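Local coordinates for protein glycogen synthase (Cyanobacterium sp. CLg1, PDB 6GNF) that is a bacterial glycogen (starch) synthase, a two-domain glycosyltransferase of the GT-B fold that binds ADP and a glycan, at residues V58-Y68 with V99-L110; G300-E308 with V523-Y532. All blocks are in the same frame, centred on the assembly; numbering follows the deposited sequence.

Contact 1 lies inside the mixed sheet of the N-terminal Rossmann-like domain, contact 2 at the far edge of that sheet. Contact 1 pairs strands 57-63 and 99-105 in one half of the sheet, while in contact 2 the loop that follows strand 298-300, an outermost strand, meets the start of helix 526-540 near the C-terminus. Their centres lie 24 Å apart, and their nearest atoms are about 8 Å apart without touching. Along the chain contact 1 closes before contact 2 opens. Helix 39-54 touches both, resting on Val-58 and Val-99 in one and on Trp-525 and Tyr-532 in the other. A local pairing and a closure over 215 residues thus build the same domain.

Contact 1 of 2, residues V58-Y68 with V99-L110; sequences VCTVAPRFDQY and VDHIWVDHHVYL. With SO4 (sulfate ion), chain G.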
loop_
_atom_site.group_PDB
_atom_site.type_symbol
_atom_site.label_atom_id
_atom_site.label_comp_id
_atom_site.label_asym_id
_atom_site.label_seq_id
_atom_site.Cartn_x
_atom_site.Cartn_y
_atom_site.Cartn_z
ATOM N N VAL A 58 -10.006 7.432 -17.758
ATOM C CA VAL A 58 -9.393 7.327 -16.440
ATOM C C VAL A 58 -8.274 8.344 -16.275
ATOM O O VAL A 58 -7.484 8.548 -17.185
ATOM C CB VAL A 58 -8.793 5.923 -16.239
ATOM C CG1 VAL A 58 -8.375 5.713 -14.800
ATOM C CG2 VAL A 58 -9.796 4.852 -16.655
ATOM N N CYS A 59 -8.220 8.983 -15.112
ATOM C CA CYS A 59 -7.098 9.852 -14.774
ATOM C C CYS A 59 -6.746 9.663 -13.313
ATOM O O CYS A 59 -7.541 9.136 -12.541
ATOM C CB CYS A 59 -7.412 11.318 -15.055
ATOM S SG CYS A 59 -8.634 12.057 -13.948
ATOM N N THR A 60 -5.526 10.048 -12.956
ATOM C CA THR A 60 -5.107 10.084 -11.566
ATOM C C THR A 60 -4.752 11.525 -11.233
ATOM O O THR A 60 -4.326 12.302 -12.103
ATOM C CB THR A 60 -3.876 9.201 -11.280
ATOM O OG1 THR A 60 -2.731 9.779 -11.926
ATOM C CG2 THR A 60 -4.116 7.762 -11.754
ATOM N N VAL A 61 -4.979 11.889 -9.977
ATOM C CA VAL A 61 -4.591 13.188 -9.459
ATOM C C VAL A 61 -3.780 12.970 -8.205
ATOM O O VAL A 61 -4.230 12.266 -7.293
ATOM C CB VAL A 61 -5.815 14.052 -9.087
ATOM C CG1 VAL A 61 -5.363 15.425 -8.616
ATOM C CG2 VAL A 61 -6.760 14.178 -10.267
ATOM N N ALA A 62 -2.600 13.588 -8.154
ATOM C CA ALA A 62 -1.724 13.444 -7.003
ATOM C C ALA A 62 -0.810 14.651 -6.919
ATOM O O ALA A 62 -0.702 15.413 -7.874
ATOM C CB ALA A 62 -0.908 12.179 -7.139
ATOM N N PRO A 63 -0.125 14.827 -5.782
ATOM C CA PRO A 63 0.769 15.986 -5.662
ATOM C C PRO A 63 1.990 15.886 -6.554
ATOM O O PRO A 63 2.484 14.789 -6.813
ATOM C CB PRO A 63 1.199 15.949 -4.191
ATOM C CG PRO A 63 0.125 15.171 -3.504
ATOM C CD PRO A 63 -0.291 14.130 -4.494
ATOM N N ARG A 64 2.477 17.023 -7.028
ATOM C CA ARG A 64 3.719 17.073 -7.799
ATOM C C ARG A 64 4.901 17.200 -6.837
ATOM O O ARG A 64 5.361 18.291 -6.525
ATOM C CB ARG A 64 3.680 18.244 -8.787
ATOM C CG ARG A 64 4.842 18.301 -9.765
ATOM C CD ARG A 64 4.646 19.477 -10.700
ATOM N NE ARG A 64 5.723 19.607 -11.667
ATOM C CZ ARG A 64 6.586 20.614 -11.746
ATOM N NH1 ARG A 64 6.552 21.641 -10.909
ATOM N NH2 ARG A 64 7.507 20.585 -12.691
ATOM N N PHE A 65 5.383 16.060 -6.356
ATOM C CA PHE A 65 6.479 16.024 -5.386
ATOM C C PHE A 65 7.816 16.280 -6.038
ATOM O O PHE A 65 8.739 16.748 -5.377
ATOM C CB PHE A 65 6.510 14.686 -4.649
ATOM C CG PHE A 65 5.356 14.485 -3.705
ATOM C CD1 PHE A 65 5.161 15.352 -2.636
ATOM C CD2 PHE A 65 4.483 13.425 -3.866
ATOM C CE1 PHE A 65 4.104 15.168 -1.760
ATOM C CE2 PHE A 65 3.426 13.235 -2.989
ATOM C CZ PHE A 65 3.241 14.110 -1.936
ATOM N N ASP A 66 7.919 15.962 -7.327
ATOM C CA ASP A 66 9.122 16.235 -8.110
ATOM C C ASP A 66 8.767 16.802 -9.470
ATOM O O ASP A 66 7.616 16.776 -9.883
ATOM C CB ASP A 66 9.939 14.951 -8.289
ATOM C CG ASP A 66 10.600 14.502 -7.000
ATOM O OD1 ASP A 66 11.744 14.952 -6.776
ATOM O OD2 ASP A 66 9.978 13.766 -6.196
ATOM N N GLN A 67 9.771 17.326 -10.159
ATOM C CA GLN A 67 9.570 17.877 -11.484
ATOM C C GLN A 67 9.616 16.764 -12.518
ATOM O O GLN A 67 10.614 16.611 -13.207
ATOM C CB GLN A 67 10.630 18.941 -11.762
ATOM C CG GLN A 67 10.572 20.080 -10.766
ATOM C CD GLN A 67 11.493 21.218 -11.131
ATOM O OE1 GLN A 67 12.690 21.025 -11.292
ATOM N NE2 GLN A 67 10.937 22.423 -11.251
ATOM N N TYR A 68 8.520 16.020 -12.646
ATOM C CA TYR A 68 8.489 14.833 -13.505
ATOM C C TYR A 68 8.715 15.236 -14.949
ATOM O O TYR A 68 8.050 16.143 -15.442
ATOM C CB TYR A 68 7.159 14.096 -13.365
ATOM C CG TYR A 68 6.789 13.808 -11.927
ATOM C CD1 TYR A 68 7.663 13.127 -11.094
ATOM C CD2 TYR A 68 5.570 14.226 -11.400
ATOM C CE1 TYR A 68 7.335 12.858 -9.774
ATOM C CE2 TYR A 68 5.238 13.967 -10.084
ATOM C CZ TYR A 68 6.123 13.280 -9.275
ATOM O OH TYR A 68 5.772 13.031 -7.964
ATOM N N VAL A 99 -3.678 6.493 -19.816
ATOM C CA VAL A 99 -4.092 7.131 -18.564
ATOM C C VAL A 99 -3.491 8.534 -18.426
ATOM O O VAL A 99 -2.282 8.716 -18.645
ATOM C CB VAL A 99 -3.653 6.310 -17.329
ATOM C CG1 VAL A 99 -4.173 6.945 -16.049
ATOM C CG2 VAL A 99 -4.145 4.870 -17.430
ATOM N N ASP A 100 -4.334 9.493 -18.030
ATOM C CA ASP A 100 -3.903 10.855 -17.720
ATOM C C ASP A 100 -3.459 10.944 -16.271
ATOM O O ASP A 100 -4.192 10.573 -15.362
ATOM C CB ASP A 100 -5.044 11.846 -17.931
ATOM C CG ASP A 100 -5.447 11.954 -19.383
ATOM O OD1 ASP A 100 -4.793 12.743 -20.112
ATOM O OD2 ASP A 100 -6.354 11.240 -19.853
ATOM N N HIS A 101 -2.258 11.472 -16.055
ATOM C CA HIS A 101 -1.766 11.730 -14.712
ATOM C C HIS A 101 -1.699 13.227 -14.541
ATOM O O HIS A 101 -1.044 13.928 -15.313
ATOM C CB HIS A 101 -0.393 11.102 -14.521
ATOM C CG HIS A 101 -0.377 9.636 -14.794
ATOM N ND1 HIS A 101 -1.104 8.735 -14.048
ATOM C CD2 HIS A 101 0.257 8.915 -15.744
ATOM C CE1 HIS A 101 -0.905 7.518 -14.521
ATOM N NE2 HIS A 101 -0.086 7.599 -15.549
ATOM N N ILE A 102 -2.494 13.729 -13.606
ATOM C CA ILE A 102 -2.540 15.140 -13.300
ATOM C C ILE A 102 -1.797 15.345 -11.993
ATOM O O ILE A 102 -2.036 14.640 -11.008
ATOM C CB ILE A 102 -3.991 15.627 -13.125
ATOM C CG1 ILE A 102 -4.876 15.175 -14.301
ATOM C CG2 ILE A 102 -4.030 17.134 -12.934
ATOM C CD1 ILE A 102 -4.347 15.561 -15.646
ATOM N N TRP A 103 -0.915 16.333 -11.972
ATOM C CA TRP A 103 -0.093 16.596 -10.806
ATOM C C TRP A 103 -0.362 17.989 -10.274
ATOM O O TRP A 103 -0.253 18.984 -10.991
ATOM C CB TRP A 103 1.374 16.490 -11.177
ATOM C CG TRP A 103 1.715 15.257 -11.932
ATOM C CD1 TRP A 103 2.012 15.173 -13.253
ATOM C CD2 TRP A 103 1.804 13.924 -11.413
ATOM N NE1 TRP A 103 2.292 13.875 -13.595
ATOM C CE2 TRP A 103 2.186 13.090 -12.484
ATOM C CE3 TRP A 103 1.624 13.361 -10.150
ATOM C CZ2 TRP A 103 2.366 11.724 -12.341
ATOM C CZ3 TRP A 103 1.807 11.982 -10.001
ATOM C CH2 TRP A 103 2.170 11.181 -11.091
ATOM N N VAL A 104 -0.699 18.056 -8.994
ATOM C CA VAL A 104 -1.028 19.308 -8.347
ATOM C C VAL A 104 0.256 19.960 -7.862
ATOM O O VAL A 104 0.947 19.420 -7.006
ATOM C CB VAL A 104 -1.980 19.073 -7.162
ATOM C CG1 VAL A 104 -2.388 20.397 -6.535
ATOM C CG2 VAL A 104 -3.206 18.301 -7.620
ATOM N N ASP A 105 0.551 21.144 -8.384
ATOM C CA ASP A 105 1.807 21.812 -8.105
ATOM C C ASP A 105 1.640 22.950 -7.098
ATOM O O ASP A 105 0.815 23.843 -7.267
ATOM C CB ASP A 105 2.408 22.366 -9.387
ATOM C CG ASP A 105 3.726 23.098 -9.152
ATOM O OD1 ASP A 105 4.744 22.483 -8.759
ATOM O OD2 ASP A 105 3.743 24.336 -9.365
ATOM N N HIS A 106 2.464 22.921 -6.053
ATOM C CA HIS A 106 2.494 23.960 -5.033
ATOM C C HIS A 106 3.807 23.861 -4.273
ATOM O O HIS A 106 4.350 22.775 -4.115
ATOM C CB HIS A 106 1.332 23.792 -4.057
ATOM C CG HIS A 106 1.045 25.014 -3.248
ATOM N ND1 HIS A 106 1.762 25.353 -2.121
ATOM C CD2 HIS A 106 0.124 25.991 -3.413
ATOM C CE1 HIS A 106 1.302 26.487 -1.627
ATOM N NE2 HIS A 106 0.305 26.897 -2.392
ATOM N N HIS A 107 4.281 24.993 -3.769
ATOM C CA HIS A 107 5.526 25.060 -3.013
ATOM C C HIS A 107 5.595 24.010 -1.878
ATOM O O HIS A 107 6.634 23.418 -1.667
ATOM C CB HIS A 107 5.748 26.515 -2.525
ATOM C CG HIS A 107 6.732 26.662 -1.411
ATOM N ND1 HIS A 107 8.086 26.821 -1.643
ATOM C CD2 HIS A 107 6.566 26.767 -0.070
ATOM C CE1 HIS A 107 8.715 26.973 -0.491
ATOM N NE2 HIS A 107 7.817 26.937 0.479
ATOM N N VAL A 108 4.475 23.717 -1.223
ATOM C CA VAL A 108 4.477 22.815 -0.078
ATOM C C VAL A 108 4.624 21.355 -0.475
ATOM O O VAL A 108 4.839 20.531 0.402
ATOM C CB VAL A 108 3.208 22.955 0.812
ATOM C CG1 VAL A 108 3.009 24.398 1.238
ATOM C CG2 VAL A 108 1.960 22.429 0.110
ATOM N N TYR A 109 4.432 21.028 -1.755
ATOM C CA TYR A 109 4.669 19.670 -2.233
ATOM C C TYR A 109 6.071 19.513 -2.794
ATOM O O TYR A 109 6.738 18.525 -2.500
ATOM C CB TYR A 109 3.667 19.268 -3.308
ATOM C CG TYR A 109 2.225 19.311 -2.895
ATOM C CD1 TYR A 109 1.794 18.714 -1.716
ATOM C CD2 TYR A 109 1.273 19.921 -3.702
ATOM C CE1 TYR A 109 0.465 18.752 -1.342
ATOM C CE2 TYR A 109 -0.056 19.958 -3.335
ATOM C CZ TYR A 109 -0.453 19.370 -2.151
ATOM O OH TYR A 109 -1.767 19.415 -1.782
ATOM N N LEU A 110 6.512 20.475 -3.598
ATOM C CA LEU A 110 7.752 20.321 -4.348
ATOM C C LEU A 110 8.979 20.525 -3.481
ATOM O O LEU A 110 9.900 19.704 -3.485
ATOM C CB LEU A 110 7.794 21.320 -5.507
ATOM C CG LEU A 110 8.890 21.120 -6.550
ATOM C CD1 LEU A 110 8.684 19.818 -7.298
ATOM C CD2 LEU A 110 8.913 22.292 -7.518
HETATM S S SO4 G . 8.673 24.539 -12.616
HETATM O O1 SO4 G . 7.712 25.624 -12.942
HETATM O O2 SO4 G . 8.470 24.016 -11.241
HETATM O O3 SO4 G . 10.039 25.098 -12.705
HETATM O O4 SO4 G . 8.525 23.433 -13.590
HETATM O O HOH W 1 -1.318 11.701 -11.130
HETATM O O HOH W 2 4.442 20.940 -6.468
#
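Strands 58-63 and 99-105 run parallel, their axes approaching to 4.6 Å with a 26° angle, and a ladder of backbone hydrogen bonds continues to Arg-64 N on Val-104 O. This is a pair within the mixed sheet of a Rossmann-like domain, but without the usual helical crossover: the intervening chain forms strands 72-82 and 85-96, and 99-105 joins the parallel strands to an antiparallel flank. One face of the pair carries Thr-60, His-101, Ala-62 and Trp-103. Thr-60 OG1 lies 2.9 Å from His-101 ND1, hydrogen-bonded near the imidazole plane, and a water that donates to Ile-102 O sits over one face of the Trp-103 indole. The opposite indole face takes the edge of Tyr-68, CD2 and CE2 foremost, in an edge-to-face pair with centroids 4.6 Å apart; Trp-103 NE1 is hydrogen-bonded to Ser-94 OG. On the other face of the sheet, Pro-63 CB lies over the face of the Tyr-109 ring, 3.8 Å from its centroid, a CH-pi contact, while Val-61 CG1 meets Val-104 CG2. Beyond the strand pairing, Arg-64 sends out a chain extended as far as NE, CG anti to the backbone N (chi1 -173°), that runs alongside Asp-105. Its guanidinium also makes a cation-pi contact with Phe-92, and Arg-90 bridges to Asp-105 OD2 and shares the sulfate, probably from the crystallisation liquor. Arg-64 NH2 reaches sulfate O4 at 3.2 Å. Arg-64 NH1 donates to sulfate O2 at 3.1 Å. A 2.9 Å salt bridge joins Arg-64 NH1 to Asp-105 OD1, met 65° out of the carboxylate plane.

Contact 2 of 2, residues G300-E308 with V523-Y532; sequences GITNGTKIE and VSWKKPAAKY. With AC1 (4,6-dideoxy-4-{[(1S,4R,5S,6S)-4,5,6-trihydroxy-3-(hydroxymethyl)cyclohex-2-en-1-yl]amino}-alpha-D-glucopyranose), chain D.
Tyr-532 OH gives its proton to a water, 2.7 Å away near the phenol plane, and that water in turn donates to Ile-301 O at 2.7 Å and to Asn-303 OD1 at 2.6 Å. Helix and loop are thereby tied through one three-way node. With OD1 taken up as an acceptor, the Asn-303 amide is turned so that ND2 donates to O6B of the bound AC1 at 2.8 Å. Beside this water the packing is apolar. Ile-301 has CG1 beside the backbone N and an extended chi2 of 172°, which carries CD1 over the middle of the Tyr-532 ring, 3.8 Å from its centroid, while its CG2 branch packs on Pro-528 CB and on CE2 of the same ring. Further along, the loop backbone lies flat on Trp-525: Gly-304 CA is 4.0 Å from the centroid of the six-membered ring, and Thr-305 N passes over the same face. Thr-305 N then donates to Val-523 O at 2.9 Å, in the carbonyl plane but through a bent N-H angle of 130°. Ser-524 OG, bonded to Asp-522, accepts a weak capping bond from Lys-526 N in the turn leading into the helix. Val-43 and Glu-50 of helix 39-54 touch Asn-303 and Trp-525 respectively. Such a return of a C-terminal helix onto the N-terminal domain, here bordering the glycan pocket to which Asn-303 belongs, is a hallmark of the GT-B fold.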
loop_
_atom_site.group_PDB
_atom_site.type_symbol
_atom_site.label_atom_id
_atom_site.label_comp_id
_atom_site.label_asym_id
_atom_site.label_seq_id
_atom_site.Cartn_x
_atom_site.Cartn_y
_atom_site.Cartn_z
ATOM N N GLY A 300 -14.670 -5.918 -0.229
ATOM C CA GLY A 300 -13.276 -6.111 -0.575
ATOM C C GLY A 300 -13.103 -6.699 -1.961
ATOM O O GLY A 300 -13.867 -7.569 -2.382
ATOM N N ILE A 301 -12.085 -6.212 -2.667
ATOM C CA ILE A 301 -11.674 -6.754 -3.959
ATOM C C ILE A 301 -10.168 -6.946 -3.915
ATOM O O ILE A 301 -9.430 -5.985 -3.750
ATOM C CB ILE A 301 -12.021 -5.798 -5.116
ATOM C CG1 ILE A 301 -13.531 -5.581 -5.186
ATOM C CG2 ILE A 301 -11.511 -6.358 -6.437
ATOM C CD1 ILE A 301 -13.941 -4.506 -6.166
ATOM N N THR A 302 -9.722 -8.187 -4.069
ATOM C CA THR A 302 -8.304 -8.518 -3.985
ATOM C C THR A 302 -7.500 -7.819 -5.075
ATOM O O THR A 302 -7.827 -7.944 -6.251
ATOM C CB THR A 302 -8.107 -10.043 -4.107
ATOM O OG1 THR A 302 -8.809 -10.694 -3.046
ATOM C CG2 THR A 302 -6.638 -10.434 -4.031
ATOM N N ASN A 303 -6.422 -7.138 -4.684
ATOM C CA ASN A 303 -5.549 -6.468 -5.646
ATOM C C ASN A 303 -4.970 -7.469 -6.625
ATOM O O ASN A 303 -4.642 -8.588 -6.240
ATOM C CB ASN A 303 -4.358 -5.778 -4.965
ATOM C CG ASN A 303 -4.736 -4.522 -4.212
ATOM O OD1 ASN A 303 -5.763 -3.887 -4.488
ATOM N ND2 ASN A 303 -3.888 -4.140 -3.264
ATOM N N GLY A 304 -4.833 -7.050 -7.877
ATOM C CA GLY A 304 -3.975 -7.727 -8.826
ATOM C C GLY A 304 -2.661 -6.982 -8.894
ATOM O O GLY A 304 -2.319 -6.186 -8.003
ATOM N N THR A 305 -1.908 -7.247 -9.951
ATOM C CA THR A 305 -0.629 -6.602 -10.158
ATOM C C THR A 305 -0.266 -6.581 -11.646
ATOM O O THR A 305 -0.764 -7.383 -12.431
ATOM C CB THR A 305 0.456 -7.329 -9.357
ATOM O OG1 THR A 305 1.687 -6.608 -9.454
ATOM C CG2 THR A 305 0.664 -8.750 -9.869
ATOM N N LYS A 306 0.569 -5.624 -12.028
ATOM C CA LYS A 306 1.090 -5.557 -13.385
ATOM C C LYS A 306 2.140 -6.617 -13.585
ATOM O O LYS A 306 2.903 -6.920 -12.678
ATOM C CB LYS A 306 1.726 -4.200 -13.680
ATOM C CG LYS A 306 0.747 -3.147 -14.119
ATOM C CD LYS A 306 1.424 -1.793 -14.257
ATOM C CE LYS A 306 2.367 -1.769 -15.432
ATOM N NZ LYS A 306 2.692 -0.388 -15.839
ATOM N N ILE A 307 2.239 -7.081 -14.825
ATOM C CA ILE A 307 3.132 -8.163 -15.172
ATOM C C ILE A 307 4.441 -7.620 -15.752
ATOM O O ILE A 307 5.485 -8.234 -15.555
ATOM C CB ILE A 307 2.411 -9.141 -16.138
ATOM C CG1 ILE A 307 1.193 -9.776 -15.435
ATOM C CG2 ILE A 307 3.382 -10.158 -16.705
ATOM C CD1 ILE A 307 0.223 -10.448 -16.387
ATOM N N GLU A 308 4.398 -6.468 -16.412
ATOM C CA GLU A 308 5.545 -5.902 -17.136
ATOM C C GLU A 308 6.909 -5.962 -16.428
ATOM O O GLU A 308 7.854 -6.526 -16.976
ATOM C CB GLU A 308 5.259 -4.464 -17.547
ATOM C CG GLU A 308 4.292 -4.332 -18.720
ATOM C CD GLU A 308 3.607 -2.981 -18.769
ATOM O OE1 GLU A 308 2.355 -2.957 -18.790
ATOM O OE2 GLU A 308 4.318 -1.954 -18.783
ATOM N N VAL A 523 -2.703 -13.436 -11.482
ATOM C CA VAL A 523 -2.795 -12.380 -10.479
ATOM C C VAL A 523 -2.793 -10.987 -11.134
ATOM O O VAL A 523 -2.388 -10.006 -10.516
ATOM C CB VAL A 523 -1.654 -12.494 -9.437
ATOM C CG1 VAL A 523 -1.843 -13.730 -8.580
ATOM C CG2 VAL A 523 -0.283 -12.528 -10.097
ATOM N N SER A 524 -3.193 -10.921 -12.404
ATOM C CA SER A 524 -3.258 -9.648 -13.119
ATOM C C SER A 524 -4.464 -8.840 -12.661
ATOM O O SER A 524 -5.291 -9.330 -11.873
ATOM C CB SER A 524 -3.350 -9.878 -14.618
ATOM O OG SER A 524 -4.600 -10.450 -14.949
ATOM N N TRP A 525 -4.560 -7.603 -13.156
ATOM C CA TRP A 525 -5.669 -6.715 -12.816
ATOM C C TRP A 525 -6.979 -7.035 -13.544
ATOM O O TRP A 525 -8.014 -6.468 -13.228
ATOM C CB TRP A 525 -5.268 -5.260 -13.061
ATOM C CG TRP A 525 -4.516 -4.695 -11.927
ATOM C CD1 TRP A 525 -3.187 -4.405 -11.885
ATOM C CD2 TRP A 525 -5.037 -4.381 -10.635
ATOM N NE1 TRP A 525 -2.849 -3.914 -10.645
ATOM C CE2 TRP A 525 -3.967 -3.887 -9.860
ATOM C CE3 TRP A 525 -6.307 -4.459 -10.061
ATOM C CZ2 TRP A 525 -4.124 -3.483 -8.540
ATOM C CZ3 TRP A 525 -6.467 -4.047 -8.747
ATOM C CH2 TRP A 525 -5.379 -3.567 -7.999
ATOM N N LYS A 526 -6.931 -7.940 -14.511
ATOM C CA LYS A 526 -8.068 -8.250 -15.383
ATOM C C LYS A 526 -9.371 -8.540 -14.623
ATOM O O LYS A 526 -10.356 -7.819 -14.785
ATOM C CB LYS A 526 -7.685 -9.421 -16.289
ATOM C CG LYS A 526 -8.472 -9.564 -17.581
ATOM C CD LYS A 526 -7.596 -10.212 -18.660
ATOM C CE LYS A 526 -8.263 -11.398 -19.339
ATOM N NZ LYS A 526 -9.523 -11.025 -20.041
ATOM N N LYS A 527 -9.357 -9.558 -13.765
ATOM C CA LYS A 527 -10.549 -9.951 -13.000
ATOM C C LYS A 527 -10.980 -8.948 -11.932
ATOM O O LYS A 527 -12.177 -8.704 -11.791
ATOM C CB LYS A 527 -10.351 -11.317 -12.342
ATOM C CG LYS A 527 -10.342 -12.472 -13.322
ATOM C CD LYS A 527 -9.810 -13.734 -12.666
ATOM C CE LYS A 527 -9.442 -14.795 -13.690
ATOM N NZ LYS A 527 -10.644 -15.378 -14.348
ATOM N N PRO A 528 -10.035 -8.460 -11.114
ATOM C CA PRO A 528 -10.472 -7.474 -10.131
ATOM C C PRO A 528 -10.966 -6.167 -10.756
ATOM O O PRO A 528 -11.958 -5.613 -10.283
ATOM C CB PRO A 528 -9.229 -7.248 -9.260
ATOM C CG PRO A 528 -8.099 -7.853 -9.998
ATOM C CD PRO A 528 -8.676 -8.942 -10.839
ATOM N N ALA A 529 -10.334 -5.718 -11.836
ATOM C CA ALA A 529 -10.775 -4.488 -12.515
ATOM C C ALA A 529 -12.222 -4.630 -12.952
ATOM O O ALA A 529 -13.014 -3.700 -12.817
ATOM C CB ALA A 529 -9.902 -4.188 -13.718
ATOM N N ALA A 530 -12.554 -5.800 -13.485
ATOM C CA ALA A 530 -13.923 -6.101 -13.901
ATOM C C ALA A 530 -14.919 -5.987 -12.740
ATOM O O ALA A 530 -16.049 -5.560 -12.935
ATOM C CB ALA A 530 -13.988 -7.483 -14.526
ATOM N N LYS A 531 -14.491 -6.360 -11.534
ATOM C CA LYS A 531 -15.332 -6.219 -10.353
ATOM C C LYS A 531 -15.525 -4.762 -9.976
ATOM O O LYS A 531 -16.613 -4.380 -9.574
ATOM C CB LYS A 531 -14.737 -6.945 -9.161
ATOM C CG LYS A 531 -14.765 -8.451 -9.253
ATOM C CD LYS A 531 -14.193 -9.017 -7.963
ATOM C CE LYS A 531 -13.726 -10.443 -8.119
ATOM N NZ LYS A 531 -14.888 -11.338 -8.349
ATOM N N TYR A 532 -14.462 -3.962 -10.070
ATOM C CA TYR A 532 -14.584 -2.515 -9.861
ATOM C C TYR A 532 -15.590 -1.908 -10.849
ATOM O O TYR A 532 -16.474 -1.133 -10.466
ATOM C CB TYR A 532 -13.223 -1.815 -9.998
ATOM C CG TYR A 532 -12.347 -1.887 -8.766
ATOM C CD1 TYR A 532 -12.464 -0.943 -7.752
ATOM C CD2 TYR A 532 -11.386 -2.882 -8.622
ATOM C CE1 TYR A 532 -11.660 -1.004 -6.624
ATOM C CE2 TYR A 532 -10.577 -2.949 -7.504
ATOM C CZ TYR A 532 -10.712 -2.016 -6.507
ATOM O OH TYR A 532 -9.877 -2.127 -5.407
HETATM C C1 AC1 D . 0.912 4.260 2.822
HETATM O O2 AC1 D . -1.474 4.732 2.952
HETATM C C2 AC1 D . -0.493 3.838 2.389
HETATM C C4A AC1 D . -1.776 -3.173 0.598
HETATM C C3 AC1 D . -0.796 2.389 2.777
HETATM O O3 AC1 D . -2.044 2.044 2.169
HETATM C C4 AC1 D . 0.329 1.428 2.329
HETATM N N4A AC1 D . 0.099 0.004 2.665
HETATM C C5 AC1 D . 1.635 1.956 2.941
HETATM O O5 AC1 D . 1.892 3.279 2.452
HETATM C C6 AC1 D . 2.847 1.103 2.601
HETATM C C1B AC1 D . -1.060 -0.795 2.257
HETATM C C2B AC1 D . -1.089 -2.246 2.822
HETATM O O2B AC1 D . -0.065 -2.511 3.775
HETATM C C3B AC1 D . -0.925 -3.365 1.818
HETATM O O3B AC1 D . -1.324 -4.595 2.422
HETATM O O4 AC1 D . -1.368 -4.175 -0.339
HETATM C C5B AC1 D . -1.584 -1.793 0.023
HETATM C C7B AC1 D . -1.218 -0.754 0.757
HETATM C C6B AC1 D . -1.868 -1.584 -1.430
HETATM O O6B AC1 D . -3.231 -1.955 -1.644
HETATM O O HOH W 3 -8.220 -4.234 -5.337
#